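Local coordinates for endosialidase (Enterobacteria phage phi92, PDB 4HIZ), which hydrolyses sialic acid polymers internally, cleaving alpha-2,8 and alpha-2,9 linkages as a bacteriophage endosialidase, at residues 155-159 with 209-214; 288-294 with 307-313; 480-484 with 524-528. The contacts are given in a common frame with arbitrary orientation. Residues are numbered along the deposited sequence.

Interaction 1: residues 155-159 with 209-214. With EDO (1,2-ethanediol), chain K.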
# COMPACT_ATOMS: atom_id res chain seq x y z
N GLY A 155 -20.54 12.12 -27.60
CA GLY A 155 -21.24 13.36 -27.29
C GLY A 155 -21.18 13.75 -25.82
O GLY A 155 -22.20 14.11 -25.21
N ASN A 156 -19.98 13.68 -25.24
CA ASN A 156 -19.77 13.97 -23.81
C ASN A 156 -20.59 13.13 -22.82
O ASN A 156 -20.79 13.55 -21.68
CB ASN A 156 -19.94 15.49 -23.54
CG ASN A 156 -18.89 16.28 -24.27
OD1 ASN A 156 -17.70 15.93 -24.20
ND2 ASN A 156 -19.30 17.33 -25.02
N ARG A 157 -21.04 11.95 -23.24
CA ARG A 157 -21.61 10.99 -22.31
C ARG A 157 -20.84 9.67 -22.36
O ARG A 157 -20.36 9.26 -23.44
CB ARG A 157 -23.07 10.67 -22.68
CG ARG A 157 -24.01 11.90 -22.66
CD ARG A 157 -25.49 11.51 -22.89
NE ARG A 157 -25.98 10.61 -21.84
CZ ARG A 157 -26.40 11.01 -20.64
NH1 ARG A 157 -26.43 12.29 -20.31
NH2 ARG A 157 -26.84 10.10 -19.76
N LEU A 158 -20.78 8.99 -21.22
CA LEU A 158 -20.32 7.60 -21.20
C LEU A 158 -21.45 6.68 -21.64
O LEU A 158 -22.57 6.78 -21.14
CB LEU A 158 -19.97 7.25 -19.76
CG LEU A 158 -19.33 5.87 -19.56
CD1 LEU A 158 -17.94 5.76 -20.29
CD2 LEU A 158 -19.17 5.51 -18.04
N TYR A 159 -21.16 5.75 -22.55
CA TYR A 159 -22.13 4.74 -22.94
C TYR A 159 -21.52 3.37 -22.69
O TYR A 159 -20.35 3.16 -22.94
CB TYR A 159 -22.46 4.87 -24.44
CG TYR A 159 -23.50 5.94 -24.69
CD1 TYR A 159 -24.87 5.66 -24.57
CD2 TYR A 159 -23.12 7.25 -25.00
CE1 TYR A 159 -25.85 6.68 -24.76
CE2 TYR A 159 -24.08 8.27 -25.21
CZ TYR A 159 -25.42 7.98 -25.07
OH TYR A 159 -26.36 8.96 -25.26
N GLY A 209 -24.47 17.40 -23.74
CA GLY A 209 -24.69 15.98 -23.55
C GLY A 209 -25.52 15.64 -22.33
O GLY A 209 -25.59 14.48 -21.94
N LEU A 210 -26.16 16.63 -21.71
CA LEU A 210 -26.93 16.38 -20.49
C LEU A 210 -28.37 15.91 -20.79
O LEU A 210 -28.93 16.21 -21.85
CB LEU A 210 -26.99 17.64 -19.61
CG LEU A 210 -25.63 18.25 -19.29
CD1 LEU A 210 -25.77 19.67 -18.69
CD2 LEU A 210 -24.90 17.35 -18.33
N LYS A 211 -28.94 15.19 -19.84
CA LYS A 211 -30.33 14.78 -19.86
C LYS A 211 -31.02 15.28 -18.61
O LYS A 211 -30.36 15.62 -17.62
CB LYS A 211 -30.44 13.26 -19.94
CG LYS A 211 -29.96 12.69 -21.28
CD LYS A 211 -29.94 11.17 -21.27
CE LYS A 211 -29.73 10.62 -22.70
NZ LYS A 211 -31.03 10.39 -23.45
N VAL A 212 -32.34 15.36 -18.66
CA VAL A 212 -33.10 15.72 -17.47
C VAL A 212 -32.72 14.82 -16.28
O VAL A 212 -32.65 13.57 -16.41
CB VAL A 212 -34.60 15.59 -17.74
CG1 VAL A 212 -35.39 15.81 -16.46
CG2 VAL A 212 -35.02 16.60 -18.81
N GLY A 213 -32.48 15.45 -15.13
CA GLY A 213 -32.11 14.73 -13.93
C GLY A 213 -30.62 14.66 -13.73
O GLY A 213 -30.16 14.31 -12.61
N ASP A 214 -29.83 14.98 -14.76
CA ASP A 214 -28.35 14.93 -14.59
C ASP A 214 -27.90 16.00 -13.59
O ASP A 214 -28.51 17.06 -13.47
CB ASP A 214 -27.62 15.06 -15.93
CG ASP A 214 -27.66 13.77 -16.73
OD1 ASP A 214 -28.02 12.72 -16.14
OD2 ASP A 214 -27.32 13.80 -17.94
C1 EDO K . -27.76 16.54 -26.74
O1 EDO K . -27.65 17.01 -28.09
C2 EDO K . -27.40 17.64 -25.75
O2 EDO K . -26.08 18.19 -25.98
O HOH W 1 -27.86 10.24 -17.09

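Interaction 2: residues 288-294 with 307-313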
# COMPACT_ATOMS: atom_id res chain seq x y z
N CYS A 288 -30.10 -14.55 -31.58
CA CYS A 288 -29.12 -14.87 -30.51
C CYS A 288 -27.96 -13.86 -30.47
O CYS A 288 -27.35 -13.54 -31.51
CB CYS A 288 -28.56 -16.31 -30.68
SG CYS A 288 -27.54 -16.86 -29.27
N VAL A 289 -27.65 -13.36 -29.28
CA VAL A 289 -26.39 -12.61 -29.09
C VAL A 289 -25.58 -13.32 -28.03
O VAL A 289 -26.05 -13.59 -26.92
CB VAL A 289 -26.66 -11.14 -28.68
CG1 VAL A 289 -25.31 -10.37 -28.37
CG2 VAL A 289 -27.42 -10.42 -29.80
N THR A 290 -24.35 -13.65 -28.39
CA THR A 290 -23.45 -14.30 -27.43
C THR A 290 -22.77 -13.21 -26.61
O THR A 290 -22.74 -13.28 -25.38
CB THR A 290 -22.41 -15.13 -28.18
OG1 THR A 290 -23.08 -16.17 -28.89
CG2 THR A 290 -21.43 -15.80 -27.21
N GLU A 291 -22.23 -12.22 -27.30
CA GLU A 291 -21.55 -11.09 -26.64
C GLU A 291 -21.72 -9.84 -27.44
O GLU A 291 -21.69 -9.89 -28.67
CB GLU A 291 -20.01 -11.32 -26.50
CG GLU A 291 -19.62 -12.37 -25.48
CD GLU A 291 -18.14 -12.74 -25.52
OE1 GLU A 291 -17.50 -12.51 -26.56
OE2 GLU A 291 -17.59 -13.23 -24.52
N THR A 292 -21.91 -8.72 -26.74
CA THR A 292 -21.66 -7.39 -27.30
C THR A 292 -20.23 -6.98 -26.93
O THR A 292 -19.74 -7.30 -25.82
CB THR A 292 -22.67 -6.33 -26.80
OG1 THR A 292 -22.67 -6.25 -25.37
CG2 THR A 292 -24.13 -6.69 -27.25
N HIS A 293 -19.57 -6.29 -27.85
CA HIS A 293 -18.10 -6.18 -27.77
C HIS A 293 -17.63 -5.07 -28.68
O HIS A 293 -17.98 -5.06 -29.87
CB HIS A 293 -17.48 -7.54 -28.19
CG HIS A 293 -15.98 -7.57 -28.22
ND1 HIS A 293 -15.25 -7.19 -29.33
CD2 HIS A 293 -15.06 -7.97 -27.30
CE1 HIS A 293 -13.96 -7.38 -29.10
NE2 HIS A 293 -13.82 -7.86 -27.88
N SER A 294 -16.88 -4.11 -28.12
CA SER A 294 -16.32 -2.98 -28.88
C SER A 294 -17.37 -1.89 -29.11
O SER A 294 -18.59 -2.13 -29.08
CB SER A 294 -15.67 -3.45 -30.21
OG SER A 294 -14.71 -2.51 -30.68
N VAL A 307 -21.97 -0.81 -31.93
CA VAL A 307 -21.46 -1.76 -30.92
C VAL A 307 -21.24 -3.08 -31.64
O VAL A 307 -22.08 -3.47 -32.45
CB VAL A 307 -22.54 -1.94 -29.84
CG1 VAL A 307 -22.32 -3.20 -28.99
CG2 VAL A 307 -22.69 -0.66 -28.98
N GLY A 308 -20.11 -3.76 -31.41
CA GLY A 308 -19.91 -5.03 -32.08
C GLY A 308 -20.72 -6.14 -31.41
O GLY A 308 -21.06 -6.06 -30.22
N TYR A 309 -21.02 -7.19 -32.16
CA TYR A 309 -21.66 -8.35 -31.52
C TYR A 309 -21.45 -9.60 -32.35
O TYR A 309 -21.09 -9.53 -33.55
CB TYR A 309 -23.19 -8.14 -31.35
CG TYR A 309 -24.00 -8.47 -32.61
CD1 TYR A 309 -24.10 -7.55 -33.66
CD2 TYR A 309 -24.64 -9.70 -32.73
CE1 TYR A 309 -24.84 -7.83 -34.80
CE2 TYR A 309 -25.37 -10.00 -33.89
CZ TYR A 309 -25.46 -9.06 -34.91
OH TYR A 309 -26.17 -9.35 -36.07
N HIS A 310 -21.64 -10.74 -31.72
CA HIS A 310 -21.73 -11.98 -32.50
C HIS A 310 -22.63 -12.98 -31.81
O HIS A 310 -22.92 -12.89 -30.59
CB HIS A 310 -20.31 -12.58 -32.71
CG HIS A 310 -19.78 -13.35 -31.54
ND1 HIS A 310 -19.24 -12.75 -30.43
CD2 HIS A 310 -19.70 -14.69 -31.32
CE1 HIS A 310 -18.84 -13.69 -29.57
NE2 HIS A 310 -19.12 -14.87 -30.09
N ASN A 311 -23.09 -13.93 -32.62
CA ASN A 311 -23.73 -15.13 -32.13
C ASN A 311 -22.75 -16.25 -32.43
O ASN A 311 -22.47 -16.53 -33.61
CB ASN A 311 -25.05 -15.37 -32.90
CG ASN A 311 -25.42 -16.85 -32.97
OD1 ASN A 311 -25.17 -17.60 -32.02
ND2 ASN A 311 -26.01 -17.28 -34.11
N GLY A 312 -22.20 -16.88 -31.38
CA GLY A 312 -21.35 -18.05 -31.54
C GLY A 312 -21.93 -19.30 -30.91
O GLY A 312 -21.22 -20.29 -30.73
N ASP A 313 -23.23 -19.25 -30.59
CA ASP A 313 -23.91 -20.32 -29.85
C ASP A 313 -24.75 -21.20 -30.76
O ASP A 313 -24.85 -22.42 -30.55
CB ASP A 313 -24.84 -19.74 -28.76
CG ASP A 313 -24.07 -19.30 -27.51
OD1 ASP A 313 -23.64 -20.19 -26.74
OD2 ASP A 313 -23.91 -18.07 -27.26
O HOH W 2 -18.95 -9.97 -29.86

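Interaction 3: residues 480-484 with 524-528. With EDO (1,2-ethanediol), chain R.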
# COMPACT_ATOMS: atom_id res chain seq x y z
N LYS A 480 -3.59 8.47 -27.04
CA LYS A 480 -3.59 9.85 -26.51
C LYS A 480 -2.41 10.59 -27.08
O LYS A 480 -1.28 10.24 -26.82
CB LYS A 480 -3.55 9.88 -24.98
CG LYS A 480 -3.51 11.35 -24.43
CD LYS A 480 -3.44 11.42 -22.91
CE LYS A 480 -3.32 12.89 -22.43
NZ LYS A 480 -2.03 13.47 -22.85
N ASP A 481 -2.68 11.60 -27.90
CA ASP A 481 -1.62 12.40 -28.52
C ASP A 481 -0.60 11.51 -29.23
O ASP A 481 -0.97 10.68 -30.08
CB ASP A 481 -0.98 13.35 -27.46
CG ASP A 481 -2.01 14.32 -26.86
OD1 ASP A 481 -2.68 15.04 -27.63
OD2 ASP A 481 -2.20 14.35 -25.61
N GLY A 482 0.65 11.61 -28.81
CA GLY A 482 1.72 10.86 -29.46
C GLY A 482 2.00 9.46 -28.95
O GLY A 482 3.01 8.88 -29.32
N TRP A 483 1.09 8.92 -28.15
CA TRP A 483 1.25 7.58 -27.62
C TRP A 483 0.03 6.71 -27.93
O TRP A 483 -1.12 7.16 -27.82
CB TRP A 483 1.38 7.63 -26.09
CG TRP A 483 2.62 8.23 -25.51
CD1 TRP A 483 2.69 9.37 -24.74
CD2 TRP A 483 3.94 7.69 -25.58
NE1 TRP A 483 4.00 9.55 -24.32
CE2 TRP A 483 4.79 8.55 -24.84
CE3 TRP A 483 4.50 6.57 -26.22
CZ2 TRP A 483 6.16 8.31 -24.71
CZ3 TRP A 483 5.88 6.33 -26.09
CH2 TRP A 483 6.69 7.20 -25.34
N LEU A 484 0.28 5.47 -28.31
CA LEU A 484 -0.79 4.48 -28.50
C LEU A 484 -0.65 3.45 -27.35
O LEU A 484 0.46 3.16 -26.91
CB LEU A 484 -0.57 3.81 -29.86
CG LEU A 484 -1.48 2.60 -30.15
CD1 LEU A 484 -1.74 2.49 -31.69
CD2 LEU A 484 -0.88 1.28 -29.63
N ILE A 524 3.97 6.98 -31.45
CA ILE A 524 3.36 6.98 -32.78
C ILE A 524 3.49 8.32 -33.53
O ILE A 524 3.05 8.42 -34.68
CB ILE A 524 1.83 6.57 -32.75
CG1 ILE A 524 1.07 7.49 -31.77
CG2 ILE A 524 1.68 5.03 -32.47
CD1 ILE A 524 -0.42 7.41 -31.83
N THR A 525 4.08 9.33 -32.90
CA THR A 525 4.39 10.60 -33.59
C THR A 525 5.75 11.08 -33.11
O THR A 525 6.31 10.50 -32.17
CB THR A 525 3.38 11.77 -33.25
OG1 THR A 525 3.58 12.22 -31.90
CG2 THR A 525 1.94 11.36 -33.44
N GLU A 526 6.27 12.16 -33.70
CA GLU A 526 7.48 12.76 -33.15
C GLU A 526 7.18 13.30 -31.76
O GLU A 526 6.10 13.86 -31.53
CB GLU A 526 8.01 13.89 -34.06
CG GLU A 526 8.53 13.34 -35.37
CD GLU A 526 9.36 14.33 -36.20
OE1 GLU A 526 9.79 15.38 -35.67
OE2 GLU A 526 9.58 14.04 -37.39
N HIS A 527 8.11 13.12 -30.83
CA HIS A 527 7.96 13.73 -29.52
C HIS A 527 8.87 14.94 -29.40
O HIS A 527 10.04 14.83 -28.98
CB HIS A 527 8.22 12.67 -28.43
CG HIS A 527 7.16 11.63 -28.36
ND1 HIS A 527 7.22 10.56 -27.50
CD2 HIS A 527 5.99 11.50 -29.05
CE1 HIS A 527 6.14 9.80 -27.66
NE2 HIS A 527 5.37 10.36 -28.59
N ASP A 528 8.33 16.10 -29.78
CA ASP A 528 9.09 17.34 -29.85
C ASP A 528 8.99 18.10 -28.52
O ASP A 528 8.57 19.27 -28.47
CB ASP A 528 8.64 18.21 -31.03
CG ASP A 528 7.15 18.54 -31.00
OD1 ASP A 528 6.35 17.82 -30.34
OD2 ASP A 528 6.78 19.54 -31.67
C1 EDO R . -7.05 13.83 -25.13
O1 EDO R . -8.07 14.12 -24.18
C2 EDO R . -5.69 14.37 -24.70
O2 EDO R . -4.96 14.70 -25.88

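Interaction 1: residues 155-159 with 209-214
A buried arginine that reads two acceptors at once can fix a loop to a beta sheet, and R157 does so here. Its NH1 donates to the carbonyl O of G209 (2.9 Å) and also forms a salt bridge with D214 OD2, again with 2.9 Å between R157 NH1 and that oxygen. G209 and D214 belong to the antiparallel beta domain inserted between strands 172-181 and 272-275 of a propeller blade, so the arginine ties the insertion back to the blade that carries it. Water 1 closes a second path, 2.9 Å from R157 NH2 and 2.7 Å from D214 OD1, while S179 also bonds NH2. D214 is held ready by its own loop: residues 211-214 form a type II beta turn, closed by D214 N to K211 O (3.0 Å), and D214 OD2 accepts from K211 N at 2.9 Å. The aliphatic part of K211 then lies across one face of the guanidinium, with its CD 3.6 Å from R157 CZ; its ammonium continues to a salt bridge with E272. The backbones meet at G209, whose CA makes a CH...O contact with G155 O at 3.5 Å. Their close approach depends on the absence of a side chain: a CB on G209 would fall 2.4 Å from G155 O.

Interaction 2: residues 288-294 with 307-313
A classic beta bulge marks the end of this hairpin, and H310, T290 and C288, the three residues most buried by the contact, show what it does. H310 stands opposite two residues of segment 288-294, T290 and E291: its carbonyl O accepts from T290 N at 2.7 Å and weakly from E291 N at 3.4 Å, while H310 N donates to E291 O at 3.2 Å. The imidazole lies beneath T290 in a CH-pi contact, the T290 CB being 4.1 Å from the ring centroid, and water 2 links H310 ND1 to E291 O. From within the bulge T290 also uses its hydroxyl: OG1 accepts from G312 N (2.7 Å) and donates to D313 OD2, the T290 OG1 to D313 OD2 distance being 2.6 Å, next to an Asx turn in which N311 OD1 takes the amide of D313. C288 finishes this end, its SG 3.7 Å from N311 OD1 and 4.0 Å from D313 CB. Towards the other end T292 and Y309 form a non-hydrogen-bonded antiparallel pair; further on, H293 N donates to G308 O (2.8 Å) and G308 N to S294 O (3.2 Å). Strands 291-297 and 304-311 open a four-stranded blade of the beta propeller. Y309 continues the backbone pairing to G320 of strand 318-324, whereas the S294 backbone pairs with M149 of the preceding blade and its OG bonds D88 and the I352 amide of the following one, leaving the hairpin wedged between strands 144-154 and 347-355.

Interaction 3: residues 480-484 with 524-528
H527 directs the edge of its imidazole at the face of the W483 six-membered ring, an edge-to-face pair with centroids 4.5 Å apart and planes at 69°; the H527 CE1 to W483 CZ2 distance is 3.3 Å. The same imidazole bonds to backbone: NE2 donates to G482 O at 2.9 Å, and this carbonyl also accepts from I524 N at 3.0 Å. G482 sits in a type II' turn, residues 480-483, joining two strands of the blade that strand 71-75 completes, the closure expected of a beta propeller. A side chain on G482 would collide with T525 OG1 and H527 NE2. Deeper in, I524 CG2 packs on L484 CB (3.7 Å). The 524-528 loop leaves the propeller from strand 516-523, and D42 of a second subunit accepts from the H527 amide, placing the exit beside a trimer interface. Since NE2 is the donor to G482 O, that nitrogen must carry a proton, and the turn carbonyl has two donors to satisfy it.

Overall arrangement
The three contacts show a propeller held at three levels: within a blade, to an inserted domain, and at the exit of the chain. Interaction 2 lies within one blade, interaction 1 joins the preceding blade to its inserted domain, and interaction 3 sits where the chain leaves the last blade. Interactions 1 and 2 have centres 26 Å apart and nearest atoms about 7 Å apart; interaction 3 is further off, its centre 30 Å from that of interaction 1 and 33 Å from that of interaction 2. None includes a glycan-contacting residue, yet the blade of interaction 1 also carries E176, W178 and I273 of a glycan pocket, and the R157 side chain is about 13 Å from a bound fructose.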